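Local coordinates for protein pleckstrin homology domain-containing family A member 8 (Homo sapiens, PDB 5KDI) that binds simple glycosphingolipids within a glycolipid transfer protein (GLTP) fold and probably carries them between membranes, at residues I22-F27 with Q75-H80; V35-K40 with V159-V164; N116-K119 with T123-N126. The protein carries 2 engineered substitutions. All coordinates share one frame; numbering follows the deposited sequence.

Interaction 1: residues I22-F27 with Q75-H80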
loop_
_atom_site.group_PDB
_atom_site.type_symbol
_atom_site.label_atom_id
_atom_site.label_comp_id
_atom_site.label_asym_id
_atom_site.label_seq_id
_atom_site.Cartn_x
_atom_site.Cartn_y
_atom_site.Cartn_z
ATOM N N ILE A 22 -8.897 12.593 -1.968
ATOM C CA ILE A 22 -7.514 12.114 -1.876
ATOM C C ILE A 22 -6.872 12.426 -3.224
ATOM O O ILE A 22 -7.236 11.863 -4.253
ATOM C CB ILE A 22 -7.456 10.584 -1.595
ATOM C CG1 ILE A 22 -8.250 10.244 -0.282
ATOM C CG2 ILE A 22 -6.015 10.080 -1.667
ATOM C CD1 ILE A 22 -8.579 8.755 -0.064
ATOM N N PRO A 23 -5.858 13.319 -3.205
ATOM C CA PRO A 23 -5.184 13.697 -4.467
ATOM C C PRO A 23 -4.605 12.450 -5.174
ATOM O O PRO A 23 -3.822 11.671 -4.562
ATOM C CB PRO A 23 -4.066 14.638 -3.992
ATOM C CG PRO A 23 -4.522 15.153 -2.698
ATOM C CD PRO A 23 -5.289 14.047 -2.051
ATOM N N THR A 24 -4.866 12.341 -6.476
ATOM C CA THR A 24 -4.496 11.121 -7.203
ATOM C C THR A 24 -2.987 10.892 -7.303
ATOM O O THR A 24 -2.537 9.816 -6.968
ATOM C CB THR A 24 -5.070 11.207 -8.618
ATOM O OG1 THR A 24 -6.506 11.409 -8.495
ATOM C CG2 THR A 24 -4.765 9.940 -9.459
ATOM N N GLU A 25 -2.220 11.886 -7.800
ATOM C CA GLU A 25 -0.777 11.657 -8.025
ATOM C C GLU A 25 -0.053 11.355 -6.742
ATOM O O GLU A 25 0.778 10.449 -6.685
ATOM C CB GLU A 25 -0.062 12.789 -8.774
ATOM C CG GLU A 25 -0.652 13.231 -10.100
ATOM C CD GLU A 25 0.285 14.255 -10.852
ATOM O OE1 GLU A 25 1.474 14.470 -10.435
ATOM O OE2 GLU A 25 -0.196 14.892 -11.840
ATOM N N ALA A 26 -0.315 12.132 -5.701
ATOM C CA ALA A 26 0.383 11.923 -4.432
ATOM C C ALA A 26 0.101 10.549 -3.828
ATOM O O ALA A 26 1.000 9.880 -3.311
ATOM C CB ALA A 26 0.082 13.048 -3.438
ATOM N N PHE A 27 -1.148 10.119 -3.879
ATOM C CA PHE A 27 -1.507 8.797 -3.409
ATOM C C PHE A 27 -0.740 7.713 -4.152
ATOM O O PHE A 27 -0.218 6.784 -3.547
ATOM C CB PHE A 27 -3.029 8.615 -3.447
ATOM C CG PHE A 27 -3.467 7.292 -2.874
ATOM C CD1 PHE A 27 -3.761 7.209 -1.520
ATOM C CD2 PHE A 27 -3.603 6.178 -3.647
ATOM C CE1 PHE A 27 -4.167 6.037 -0.962
ATOM C CE2 PHE A 27 -4.057 4.972 -3.091
ATOM C CZ PHE A 27 -4.316 4.922 -1.760
ATOM N N GLN A 75 -11.613 9.739 -5.634
ATOM C CA GLN A 75 -13.057 9.687 -5.637
ATOM C C GLN A 75 -13.680 10.145 -6.965
ATOM O O GLN A 75 -14.626 9.566 -7.478
ATOM C CB GLN A 75 -13.679 10.434 -4.479
ATOM C CG GLN A 75 -13.301 9.912 -3.094
ATOM C CD GLN A 75 -12.121 10.649 -2.427
ATOM O OE1 GLN A 75 -11.109 10.989 -3.089
ATOM N NE2 GLN A 75 -12.282 10.916 -1.125
ATOM N N LYS A 76 -13.082 11.198 -7.566
ATOM C CA LYS A 76 -13.529 11.680 -8.860
ATOM C C LYS A 76 -13.374 10.632 -9.937
ATOM O O LYS A 76 -14.255 10.484 -10.799
ATOM C CB LYS A 76 -12.845 12.983 -9.216
ATOM C CG LYS A 76 -13.347 14.174 -8.382
ATOM C CD LYS A 76 -12.525 15.426 -8.696
ATOM C CE LYS A 76 -12.976 16.654 -7.957
ATOM N NZ LYS A 76 -14.279 17.167 -8.449
ATOM N N ILE A 77 -12.287 9.863 -9.887
ATOM C CA ILE A 77 -12.108 8.784 -10.843
ATOM C C ILE A 77 -13.167 7.683 -10.636
ATOM O O ILE A 77 -13.825 7.275 -11.602
ATOM C CB ILE A 77 -10.685 8.178 -10.759
ATOM C CG1 ILE A 77 -9.620 9.248 -11.149
ATOM C CG2 ILE A 77 -10.597 6.918 -11.649
ATOM C CD1 ILE A 77 -8.165 8.930 -10.923
ATOM N N VAL A 78 -13.309 7.209 -9.411
ATOM C CA VAL A 78 -14.227 6.113 -9.113
ATOM C C VAL A 78 -15.659 6.527 -9.437
ATOM O O VAL A 78 -16.409 5.768 -10.113
ATOM C CB VAL A 78 -14.085 5.641 -7.672
ATOM C CG1 VAL A 78 -15.197 4.629 -7.325
ATOM C CG2 VAL A 78 -12.714 5.005 -7.468
ATOM N N LEU A 79 -16.020 7.722 -8.995
ATOM C CA LEU A 79 -17.404 8.186 -9.202
ATOM C C LEU A 79 -17.687 8.360 -10.692
ATOM O O LEU A 79 -18.822 8.109 -11.168
ATOM C CB LEU A 79 -17.646 9.474 -8.437
ATOM C CG LEU A 79 -17.745 9.260 -6.908
ATOM C CD1 LEU A 79 -17.892 10.603 -6.165
ATOM C CD2 LEU A 79 -18.753 8.200 -6.492
ATOM N N HIS A 80 -16.694 8.789 -11.473
ATOM C CA HIS A 80 -16.899 8.847 -12.942
ATOM C C HIS A 80 -17.140 7.493 -13.533
ATOM O O HIS A 80 -18.011 7.341 -14.429
ATOM C CB HIS A 80 -15.751 9.527 -13.626
ATOM C CG HIS A 80 -15.840 9.454 -15.118
ATOM N ND1 HIS A 80 -16.687 10.271 -15.845
ATOM C CD2 HIS A 80 -15.217 8.597 -16.040
ATOM C CE1 HIS A 80 -16.584 9.929 -17.158
ATOM N NE2 HIS A 80 -15.661 8.936 -17.267
#
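Q75 reaches across to the main chain of I22 with the end of its side chain. Its CB and CG form the stalk, and the Q75 and I22 side chains cross at about a right angle. The turn about CB-CG (chi2 95°) swings the amide back toward the residues ahead of helix 24-32. CD then lies 3.8 Å from I22 N, and OE1 makes the decisive contact, accepting the hydrogen of I22 N at 3.0 Å. This bond is nearly straight, with an N-H...O angle of 173°, and the donor sits in the carbonyl plane on a lone pair of OE1, at 123° to the C=O bond. Beside the polar link the isoleucine side chain lies close: CB of I22 is 4.0 Å from Q75 OE1, while its CG1 lies 4.2 Å from Q75 NE2. The other branch of the amide is engaged as well, because NE2 donates to S20 O. With a bond at each end, the amide is fixed in rotation and clamps the chain on both sides of the residue between S20 and I22.

Further along, T24 meets the terminal methyl of I77 with both its branches. CD1 of I77 is 3.8 Å from T24 CG2 and equally near T24 OG1. The hydroxyl itself is tied to F71 O in the loop preceding helix 74-83. Backbone hydrogen bonds join I22 with L74 and T24 with T72, so side chains and main chain together hold the entry to helix 24-32, where P23 takes the N-cap position. Helix 172-202 covers the contact through I195, which touches both I22 and Q75. The I77 side chain lies about 14 Å from the bound glycolipid, and the contact joins the start of helix 24-32 to helix 74-83 in the all-helical GLTP fold.

Interaction 2: residues V35-K40 with V159-V164. With 6S8 ((~{Z})-~{N}-[(~{E},2~{S},3~{R})-1-[(2~{R},3~{R},4~{S},5~{R},6~{R})-6-(hydroxymethyl)-3,4,5-tris(oxidanyl)oxan-2-yl]oxy-3-oxidanyl-octadec-4-en-2-yl]octadec-9-enamide), chain C.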
loop_
_atom_site.group_PDB
_atom_site.type_symbol
_atom_site.label_atom_id
_atom_site.label_comp_id
_atom_site.label_asym_id
_atom_site.label_seq_id
_atom_site.Cartn_x
_atom_site.Cartn_y
_atom_site.Cartn_z
ATOM N N VAL A 35 8.109 0.047 -3.720
ATOM C CA VAL A 35 8.680 -0.825 -4.794
ATOM C C VAL A 35 10.212 -0.981 -4.696
ATOM O O VAL A 35 10.723 -2.131 -4.696
ATOM C CB VAL A 35 8.132 -0.398 -6.192
ATOM C CG1 VAL A 35 8.882 -1.028 -7.363
ATOM C CG2 VAL A 35 6.647 -0.701 -6.278
ATOM N N PRO A 36 10.944 0.126 -4.520
ATOM C CA PRO A 36 12.399 -0.012 -4.386
ATOM C C PRO A 36 12.847 -0.760 -3.130
ATOM O O PRO A 36 13.906 -1.390 -3.139
ATOM C CB PRO A 36 12.885 1.443 -4.333
ATOM C CG PRO A 36 11.855 2.196 -5.099
ATOM C CD PRO A 36 10.567 1.538 -4.794
ATOM N N VAL A 37 12.031 -0.694 -2.081
ATOM C CA VAL A 37 12.323 -1.475 -0.889
ATOM C C VAL A 37 12.160 -2.946 -1.192
ATOM O O VAL A 37 13.008 -3.745 -0.797
ATOM C CB VAL A 37 11.500 -1.050 0.344
ATOM C CG1 VAL A 37 11.918 -1.850 1.575
ATOM C CG2 VAL A 37 11.657 0.455 0.590
ATOM N N LEU A 38 11.083 -3.304 -1.902
ATOM C CA LEU A 38 10.863 -4.739 -2.295
ATOM C C LEU A 38 12.057 -5.214 -3.128
ATOM O O LEU A 38 12.553 -6.347 -2.954
ATOM C CB LEU A 38 9.588 -4.885 -3.117
ATOM C CG LEU A 38 8.264 -4.742 -2.357
ATOM C CD1 LEU A 38 7.009 -4.527 -3.277
ATOM C CD2 LEU A 38 8.085 -5.942 -1.417
ATOM N N ASP A 39 12.534 -4.367 -4.026
ATOM C CA ASP A 39 13.705 -4.707 -4.845
ATOM C C ASP A 39 15.000 -4.886 -4.078
ATOM O O ASP A 39 15.834 -5.746 -4.429
ATOM C CB ASP A 39 13.870 -3.698 -6.007
ATOM C CG ASP A 39 12.852 -3.916 -7.143
ATOM O OD1 ASP A 39 12.320 -5.063 -7.273
ATOM O OD2 ASP A 39 12.633 -2.928 -7.926
ATOM N N LYS A 40 15.156 -4.123 -2.986
ATOM C CA LYS A 40 16.317 -4.273 -2.111
ATOM C C LYS A 40 16.198 -5.648 -1.360
ATOM O O LYS A 40 17.182 -6.321 -1.138
ATOM C CB LYS A 40 16.386 -3.162 -1.061
ATOM C CG LYS A 40 16.769 -1.763 -1.481
ATOM C CD LYS A 40 16.906 -0.859 -0.242
ATOM C CE LYS A 40 16.839 0.632 -0.539
ATOM N NZ LYS A 40 17.919 1.115 -1.429
ATOM N N VAL A 159 15.335 -3.582 8.428
ATOM C CA VAL A 159 15.563 -2.199 8.783
ATOM C C VAL A 159 16.695 -1.583 7.941
ATOM O O VAL A 159 16.666 -0.363 7.650
ATOM C CB VAL A 159 15.784 -2.008 10.283
ATOM C CG1 VAL A 159 14.515 -2.365 11.049
ATOM C CG2 VAL A 159 16.993 -2.808 10.765
ATOM N N ALA A 160 17.712 -2.367 7.576
ATOM C CA ALA A 160 18.778 -1.844 6.704
ATOM C C ALA A 160 18.185 -1.303 5.349
ATOM O O ALA A 160 18.735 -0.383 4.752
ATOM C CB ALA A 160 19.814 -2.932 6.430
ATOM N N ALA A 161 17.111 -1.926 4.852
ATOM C CA ALA A 161 16.442 -1.485 3.634
ATOM C C ALA A 161 15.620 -0.198 3.818
ATOM O O ALA A 161 15.119 0.353 2.845
ATOM C CB ALA A 161 15.549 -2.583 3.036
ATOM N N LEU A 162 15.478 0.245 5.064
ATOM C CA LEU A 162 14.684 1.434 5.393
ATOM C C LEU A 162 15.525 2.641 5.831
ATOM O O LEU A 162 14.958 3.678 6.241
ATOM C CB LEU A 162 13.691 1.110 6.477
ATOM C CG LEU A 162 12.762 -0.066 6.124
ATOM C CD1 LEU A 162 12.030 -0.501 7.355
ATOM C CD2 LEU A 162 11.865 0.314 4.966
ATOM N N THR A 163 16.835 2.526 5.710
ATOM C CA THR A 163 17.732 3.608 6.036
ATOM C C THR A 163 17.953 4.518 4.839
ATOM O O THR A 163 17.826 4.121 3.640
ATOM C CB THR A 163 19.068 3.090 6.488
ATOM O OG1 THR A 163 19.657 2.399 5.408
ATOM C CG2 THR A 163 19.006 2.231 7.784
ATOM N N VAL A 164 18.244 5.767 5.177
ATOM C CA VAL A 164 18.581 6.803 4.214
ATOM C C VAL A 164 20.123 6.809 3.960
ATOM O O VAL A 164 20.553 7.068 2.835
ATOM C CB VAL A 164 18.037 8.151 4.679
ATOM C CG1 VAL A 164 18.527 9.210 3.759
ATOM C CG2 VAL A 164 16.504 8.143 4.698
HETATM C C1 6S8 C . -4.936 -10.179 -7.302
HETATM C C2 6S8 C . -3.857 -10.481 -6.287
HETATM N N2 6S8 C . -3.370 -9.224 -5.736
HETATM C C3 6S8 C . -2.691 -11.246 -6.978
HETATM O O3 6S8 C . -3.263 -12.435 -7.562
HETATM C C4 6S8 C . -1.646 -11.583 -5.980
HETATM C C5 6S8 C . -0.399 -11.123 -6.110
HETATM C C6 6S8 C . 0.749 -11.407 -5.182
HETATM C C7 6S8 C . 0.472 -12.201 -3.931
HETATM C C8 6S8 C . 1.825 -12.734 -3.547
HETATM C C9 6S8 C . 1.834 -12.887 -2.070
HETATM C C10 6S8 C . 2.057 -11.537 -1.442
HETATM C C11 6S8 C . 3.390 -11.510 -0.669
HETATM C C12 6S8 C . 3.296 -10.460 0.424
HETATM C C13 6S8 C . 4.434 -9.451 0.476
HETATM C C14 6S8 C . 5.732 -9.952 1.087
HETATM C C15 6S8 C . 6.469 -8.834 1.841
HETATM C C16 6S8 C . 7.948 -8.639 1.561
HETATM C C17 6S8 C . 8.942 -8.668 2.734
HETATM C C18 6S8 C . 8.840 -7.539 3.748
HETATM C C1A 6S8 C . -5.440 -8.496 -8.947
HETATM O O1A 6S8 C . -4.472 -9.339 -8.358
HETATM C C2A 6S8 C . -4.761 -7.314 -9.581
HETATM O O2A 6S8 C . -4.083 -6.575 -8.547
HETATM C C3A 6S8 C . -5.738 -6.471 -10.399
HETATM O O3A 6S8 C . -5.025 -5.473 -11.092
HETATM C C4A 6S8 C . -6.505 -7.367 -11.353
HETATM O O4A 6S8 C . -5.687 -7.767 -12.450
HETATM O O5A 6S8 C . -8.221 -10.672 -10.845
HETATM C C5M 6S8 C . -7.112 -8.536 -10.601
HETATM C C6A 6S8 C . -7.849 -9.461 -11.534
HETATM O O6A 6S8 C . -6.068 -9.265 -9.950
HETATM C CAA 6S8 C . -3.357 -8.960 -4.438
HETATM O OAA 6S8 C . -3.835 -9.684 -3.568
HETATM C CAB 6S8 C . -2.755 -7.632 -4.094
HETATM C CAC 6S8 C . -1.275 -8.101 -3.969
HETATM C CAD 6S8 C . -0.737 -7.660 -2.678
HETATM C CAE 6S8 C . 0.390 -6.721 -3.003
HETATM C CAF 6S8 C . 0.933 -6.268 -1.656
HETATM C CAG 6S8 C . 1.099 -4.738 -1.625
HETATM C CAH 6S8 C . 2.371 -4.338 -0.869
HETATM C CAI 6S8 C . 2.148 -4.680 0.575
HETATM C CAJ 6S8 C . 3.091 -5.182 1.377
HETATM C CAK 6S8 C . 4.509 -5.442 0.980
HETATM C CAL 6S8 C . 5.185 -5.423 2.357
HETATM C CAM 6S8 C . 6.672 -5.141 2.324
HETATM C CAN 6S8 C . 6.941 -3.813 1.680
HETATM C CAO 6S8 C . 8.216 -3.225 2.238
HETATM C CAP 6S8 C . 7.969 -2.305 3.401
HETATM C CAQ 6S8 C . 8.658 -0.991 3.220
HETATM C CAR 6S8 C . 7.788 0.043 3.816
#
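The flat group in this contact is the peptide carbonyl of A161, which K40 and V37 approach from opposite sides of its plane. CD and CE of K40 lie beyond the oxygen and somewhat to one side, CD being 3.8 Å from A161 O; CG2 of V37 stands well to the other side, 4.1 Å from the same oxygen. The lysine thus uses its aliphatic part here, and its CD also rests 3.9 Å from A161 CB.

V37 forms the hub of the apolar packing. Placed anti to the backbone N (chi1 -176°), its CG1 reaches the place where the two segments meet the lipid. There it meets A161 CB and L162 CD2, each at 4.0 Å, and the acyl-chain carbon CAQ of 6S8 at 3.8 Å. L162 bends back to the same place: its CD2 lies 3.9 Å from CAQ, so V37 and L162 lie side by side against the same carbon, near the end of the acyl chain. The residue after V37, L38, touches both lipid chains from one side with CD2, 3.9 Å from CAN and close to C16 of the sphingoid chain.

A type I turn from A160 to T163 presents A161 and L162. The arrangement lines the tail end of the hydrophobic lipid pocket of a GLTP fold.

Interaction 3: residues N116-K119 with T123-N126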
loop_
_atom_site.group_PDB
_atom_site.type_symbol
_atom_site.label_atom_id
_atom_site.label_comp_id
_atom_site.label_asym_id
_atom_site.label_seq_id
_atom_site.Cartn_x
_atom_site.Cartn_y
_atom_site.Cartn_z
ATOM N N ASN A 116 5.048 -1.877 16.882
ATOM C CA ASN A 116 4.673 -2.272 18.228
ATOM C C ASN A 116 5.702 -3.277 18.819
ATOM O O ASN A 116 5.534 -3.837 19.892
ATOM C CB ASN A 116 3.234 -2.875 18.253
ATOM C CG ASN A 116 2.128 -1.870 17.973
ATOM O OD1 ASN A 116 2.292 -0.628 18.090
ATOM N ND2 ASN A 116 0.949 -2.419 17.576
ATOM N N GLY A 117 6.796 -3.480 18.096
ATOM C CA GLY A 117 7.963 -4.159 18.608
ATOM C C GLY A 117 8.173 -5.582 18.175
ATOM O O GLY A 117 8.985 -6.272 18.766
ATOM N N GLU A 118 7.466 -6.039 17.138
ATOM C CA GLU A 118 7.693 -7.396 16.598
ATOM C C GLU A 118 8.976 -7.423 15.782
ATOM O O GLU A 118 9.142 -6.634 14.831
ATOM C CB GLU A 118 6.538 -7.873 15.759
ATOM C CG GLU A 118 6.716 -9.260 15.203
ATOM C CD GLU A 118 6.845 -10.343 16.278
ATOM O OE1 GLU A 118 5.884 -10.557 17.010
ATOM O OE2 GLU A 118 7.890 -11.021 16.352
ATOM N N LYS A 119 9.906 -8.294 16.192
ATOM C CA LYS A 119 11.189 -8.413 15.523
ATOM C C LYS A 119 11.240 -9.652 14.631
ATOM O O LYS A 119 12.160 -9.786 13.857
ATOM C CB LYS A 119 12.319 -8.486 16.546
ATOM C CG LYS A 119 12.371 -7.314 17.516
ATOM C CD LYS A 119 12.898 -6.080 16.828
ATOM C CE LYS A 119 12.774 -4.826 17.699
ATOM N NZ LYS A 119 13.752 -4.857 18.807
ATOM N N THR A 123 6.616 -13.539 11.525
ATOM C CA THR A 123 5.452 -13.439 12.435
ATOM C C THR A 123 4.594 -12.206 12.086
ATOM O O THR A 123 3.366 -12.285 11.997
ATOM C CB THR A 123 5.866 -13.461 13.917
ATOM O OG1 THR A 123 6.548 -14.704 14.207
ATOM C CG2 THR A 123 4.628 -13.293 14.867
ATOM N N ALA A 124 5.270 -11.062 11.914
ATOM C CA ALA A 124 4.622 -9.824 11.586
ATOM C C ALA A 124 3.804 -9.937 10.272
ATOM O O ALA A 124 2.621 -9.519 10.193
ATOM C CB ALA A 124 5.639 -8.658 11.527
ATOM N N LEU A 125 4.430 -10.481 9.228
ATOM C CA LEU A 125 3.812 -10.662 7.914
ATOM C C LEU A 125 2.652 -11.611 7.981
ATOM O O LEU A 125 1.557 -11.307 7.476
ATOM C CB LEU A 125 4.815 -11.176 6.919
ATOM C CG LEU A 125 5.891 -10.212 6.402
ATOM C CD1 LEU A 125 7.018 -11.007 5.717
ATOM C CD2 LEU A 125 5.286 -9.114 5.490
ATOM N N ASN A 126 2.819 -12.729 8.673
ATOM C CA ASN A 126 1.801 -13.726 8.688
ATOM C C ASN A 126 0.601 -13.253 9.534
ATOM O O ASN A 126 -0.542 -13.474 9.170
ATOM C CB ASN A 126 2.345 -15.049 9.243
ATOM C CG ASN A 126 1.425 -16.182 8.945
ATOM O OD1 ASN A 126 0.963 -16.324 7.827
ATOM N ND2 ASN A 126 1.106 -16.973 9.980
#
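E118 lies against T123 and A124 through successive parts of its side chain. Its CG packs on the methyl of A124, 3.9 Å from CB. Farther out the E118 and T123 side chains cross at about a right angle: OE1 of E118 is 3.7 Å from the methyl CG2 of T123, CD is 4.0 Å from that methyl, and OE2 is 4.0 Å from CB of T123. The glutamate gets there by leaving its backbone with CG anti to N (chi1 -179°) and then bending at chi2 (62°), so that the acid folds over the threonine.

What fixes the acid is a bond to the main chain: OE2 accepts from D120 N, just ahead of helix 121-131. D120 in turn uses OD1 to accept from T123 N, in the first turn of that helix. Two carboxylates therefore gather amide hydrogens at the start of the helix, an arrangement consistent with a favourable interaction with its dipole.

On the other side, the loop is set by the end of helix 93-115. That helix closes in a Schellman motif, in which E118 N bonds to E113 O and G117 N to V114 O. G117 is the C-prime residue with a phi of 103°, a conformation in which a CB would jam against the preceding carbonyl oxygen. The motif turns the chain so that E118 faces the next helix.

A124 also packs on F110 and E113 of helix 93-115, and the neighbouring L125 touches the bound glycolipid.

Interactions 2 and 3 gather near the tails of the bound glycolipid, whereas interaction 1 lies across the centre of the chain from both. Interactions 2 and 3 have centres 17 Å apart, with nearest atoms about 7 Å apart, and do not touch; 116-119 and 123-126 fall in the chain between the two segments of interaction 2. Direct lipid contact comes from V37, L38 and L162 in interaction 2 and from L125 in interaction 3. Interaction 1 is centred 27 Å from interaction 2 and 32 Å from interaction 3. It is nevertheless linked to interaction 2 by sequence, since helix 35-41 follows helix 24-32 in the chain.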